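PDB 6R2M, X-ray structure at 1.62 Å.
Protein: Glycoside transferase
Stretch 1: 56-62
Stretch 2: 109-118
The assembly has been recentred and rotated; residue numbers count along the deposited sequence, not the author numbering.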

# COMPACT_ATOMS: atom_id res chain seq x y z
N TYR A 56 -8.69 -0.10 -4.08
CA TYR A 56 -9.94 0.41 -4.61
C TYR A 56 -10.86 0.86 -3.49
O TYR A 56 -11.48 1.93 -3.58
CB TYR A 56 -10.59 -0.67 -5.47
CG TYR A 56 -11.72 -0.19 -6.36
CD1 TYR A 56 -11.73 1.09 -6.91
CD2 TYR A 56 -12.76 -1.04 -6.65
CE1 TYR A 56 -12.78 1.50 -7.73
CE2 TYR A 56 -13.82 -0.64 -7.46
CZ TYR A 56 -13.81 0.62 -8.00
OH TYR A 56 -14.87 0.99 -8.80
N MET A 57 -10.94 0.08 -2.40
CA MET A 57 -11.71 0.52 -1.24
C MET A 57 -11.22 1.85 -0.69
O MET A 57 -12.02 2.72 -0.34
CB MET A 57 -11.66 -0.55 -0.15
CG MET A 57 -12.50 -1.76 -0.49
SD MET A 57 -12.24 -3.19 0.60
CE MET A 57 -12.73 -2.50 2.19
N GLU A 58 -9.89 2.00 -0.59
CA GLU A 58 -9.31 3.26 -0.13
C GLU A 58 -9.75 4.42 -1.02
O GLU A 58 -10.19 5.47 -0.53
CB GLU A 58 -7.79 3.12 -0.10
CG GLU A 58 -7.06 4.32 0.40
CD GLU A 58 -5.56 4.07 0.53
OE1 GLU A 58 -5.16 2.89 0.68
OE2 GLU A 58 -4.78 5.04 0.50
N TYR A 59 -9.66 4.24 -2.34
CA TYR A 59 -10.09 5.26 -3.28
C TYR A 59 -11.57 5.60 -3.10
O TYR A 59 -11.95 6.77 -3.11
CB TYR A 59 -9.82 4.81 -4.72
CG TYR A 59 -10.25 5.85 -5.73
CD1 TYR A 59 -9.41 6.91 -6.06
CD2 TYR A 59 -11.52 5.80 -6.30
CE1 TYR A 59 -9.79 7.88 -6.96
CE2 TYR A 59 -11.93 6.78 -7.21
CZ TYR A 59 -11.06 7.81 -7.53
OH TYR A 59 -11.46 8.81 -8.41
N LEU A 60 -12.41 4.58 -2.92
CA LEU A 60 -13.85 4.82 -2.86
C LEU A 60 -14.25 5.61 -1.63
O LEU A 60 -15.20 6.40 -1.69
CB LEU A 60 -14.59 3.48 -2.91
CG LEU A 60 -14.36 2.79 -4.26
CD1 LEU A 60 -14.84 1.36 -4.16
CD2 LEU A 60 -15.01 3.52 -5.46
N VAL A 61 -13.54 5.43 -0.51
CA VAL A 61 -13.79 6.29 0.65
C VAL A 61 -13.40 7.72 0.33
O VAL A 61 -14.13 8.67 0.67
CB VAL A 61 -13.05 5.76 1.89
CG1 VAL A 61 -13.20 6.75 3.07
CG2 VAL A 61 -13.58 4.40 2.28
N GLU A 62 -12.26 7.90 -0.35
CA GLU A 62 -11.79 9.25 -0.67
C GLU A 62 -12.78 10.00 -1.55
O GLU A 62 -12.97 11.21 -1.37
CB GLU A 62 -10.41 9.17 -1.34
CG GLU A 62 -9.79 10.51 -1.68
CD GLU A 62 -9.54 11.39 -0.46
OE1 GLU A 62 -9.29 10.84 0.65
OE2 GLU A 62 -9.59 12.63 -0.61
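Stretch 2 109-118: ALYQASEKFS

Stretch 2 continues a helix through Lys-116 and lies nearly parallel to the helix of stretch 1: the axes run in the same direction, cross at 22° and approach to 9.4 Å. The backbones are close at Ala-109, where the CA atoms of Ala-109 and Glu-58 are 5.2 Å apart; Ala-109 points its CB toward stretch 1, where it meets Met-57 CB and Glu-58 N, each at 4.1 Å. Leu-110 (m, t) starts away from the partner, but its end returns, and its CG lies 4.1 Å from Met-57 CE. Tyr-111 is out of reach. One turn on from Ala-109, Gln-112 offers its CB to Val-61 CG1 at 4.1 Å while its end leads away. Ala-113 CB packs 3.6 Å from Val-61 CG2; the Val-61 side chain is a knob among Ala-109, Gln-112, Ala-113 and Lys-116. Ser-114 is out of reach; its OG donates back to Tyr-111 O at 2.7 Å. Lys-116 CB lies 4.0 Å from Val-61 CG1, and farther out its CE is 3.7 Å from Val-61 O; a water accepts from Lys-116 NZ (2.9 Å to the water O) and donates to Glu-62 O (2.7 Å from the water O). Phe-117 leaves helical geometry; its CB points sideways and the end of the side chain comes nearer, CE2 4.1 Å from Val-61 CG2 and the CZ edge 4.0 Å from Leu-60 O. Ser-118 makes no contact with stretch 1.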

# COMPACT_ATOMS: atom_id res chain seq x y z
N ALA A 109 -9.10 1.14 5.56
CA ALA A 109 -10.18 1.64 4.71
C ALA A 109 -11.53 1.45 5.39
O ALA A 109 -12.38 2.35 5.34
CB ALA A 109 -10.13 0.93 3.36
N LEU A 110 -11.72 0.32 6.06
CA LEU A 110 -12.97 0.07 6.77
C LEU A 110 -13.18 1.04 7.92
O LEU A 110 -14.30 1.51 8.14
CB LEU A 110 -12.99 -1.37 7.28
CG LEU A 110 -13.26 -2.44 6.21
CD1 LEU A 110 -12.91 -3.78 6.80
CD2 LEU A 110 -14.70 -2.44 5.74
N TYR A 111 -12.12 1.33 8.68
CA TYR A 111 -12.25 2.30 9.76
C TYR A 111 -12.64 3.66 9.22
O TYR A 111 -13.53 4.33 9.76
CB TYR A 111 -10.95 2.40 10.56
CG TYR A 111 -10.69 1.26 11.51
CD1 TYR A 111 -11.62 0.91 12.48
CD2 TYR A 111 -9.50 0.56 11.45
CE1 TYR A 111 -11.36 -0.12 13.36
CE2 TYR A 111 -9.24 -0.48 12.32
CZ TYR A 111 -10.17 -0.81 13.27
OH TYR A 111 -9.90 -1.84 14.14
N GLN A 112 -11.97 4.10 8.15
CA GLN A 112 -12.27 5.40 7.56
C GLN A 112 -13.68 5.43 6.98
O GLN A 112 -14.40 6.42 7.14
CB GLN A 112 -11.25 5.74 6.48
CG GLN A 112 -9.84 5.92 7.00
CD GLN A 112 -9.74 7.05 8.01
OE1 GLN A 112 -9.15 6.90 9.08
NE2 GLN A 112 -10.34 8.19 7.67
N ALA A 113 -14.10 4.33 6.35
CA ALA A 113 -15.44 4.23 5.79
C ALA A 113 -16.52 4.21 6.87
O ALA A 113 -17.62 4.73 6.67
CB ALA A 113 -15.55 2.98 4.92
N SER A 114 -16.24 3.57 8.01
CA SER A 114 -17.21 3.58 9.10
C SER A 114 -17.56 5.01 9.51
O SER A 114 -18.71 5.30 9.84
CB SER A 114 -16.67 2.77 10.28
OG SER A 114 -15.72 3.51 11.02
N GLU A 115 -16.58 5.92 9.47
CA GLU A 115 -16.85 7.32 9.79
C GLU A 115 -17.46 8.03 8.58
O GLU A 115 -18.53 8.64 8.69
CB GLU A 115 -15.57 8.01 10.24
CG GLU A 115 -14.97 7.39 11.49
CD GLU A 115 -13.60 7.96 11.81
OE1 GLU A 115 -13.03 8.70 10.97
OE2 GLU A 115 -13.08 7.66 12.90
N LYS A 116 -16.80 7.92 7.43
CA LYS A 116 -17.24 8.64 6.24
C LYS A 116 -18.68 8.32 5.88
O LYS A 116 -19.45 9.22 5.48
CB LYS A 116 -16.30 8.31 5.07
CG LYS A 116 -16.61 9.05 3.76
CD LYS A 116 -16.31 10.53 3.90
CE LYS A 116 -16.18 11.17 2.51
NZ LYS A 116 -15.89 12.63 2.62
N PHE A 117 -19.08 7.06 6.02
CA PHE A 117 -20.39 6.58 5.60
C PHE A 117 -21.34 6.32 6.77
O PHE A 117 -22.40 5.71 6.56
CB PHE A 117 -20.24 5.31 4.77
CG PHE A 117 -19.37 5.48 3.55
CD1 PHE A 117 -19.45 6.65 2.79
CD2 PHE A 117 -18.49 4.49 3.17
CE1 PHE A 117 -18.66 6.81 1.66
CE2 PHE A 117 -17.70 4.64 2.05
CZ PHE A 117 -17.77 5.81 1.30
N SER A 118 -20.97 6.72 7.98
CA SER A 118 -21.80 6.57 9.19
C SER A 118 -22.36 5.15 9.30
O SER A 118 -23.57 4.92 9.36
CB SER A 118 -22.93 7.61 9.19
OG SER A 118 -22.39 8.92 9.28
O HOH W 1 -14.88 12.73 -0.12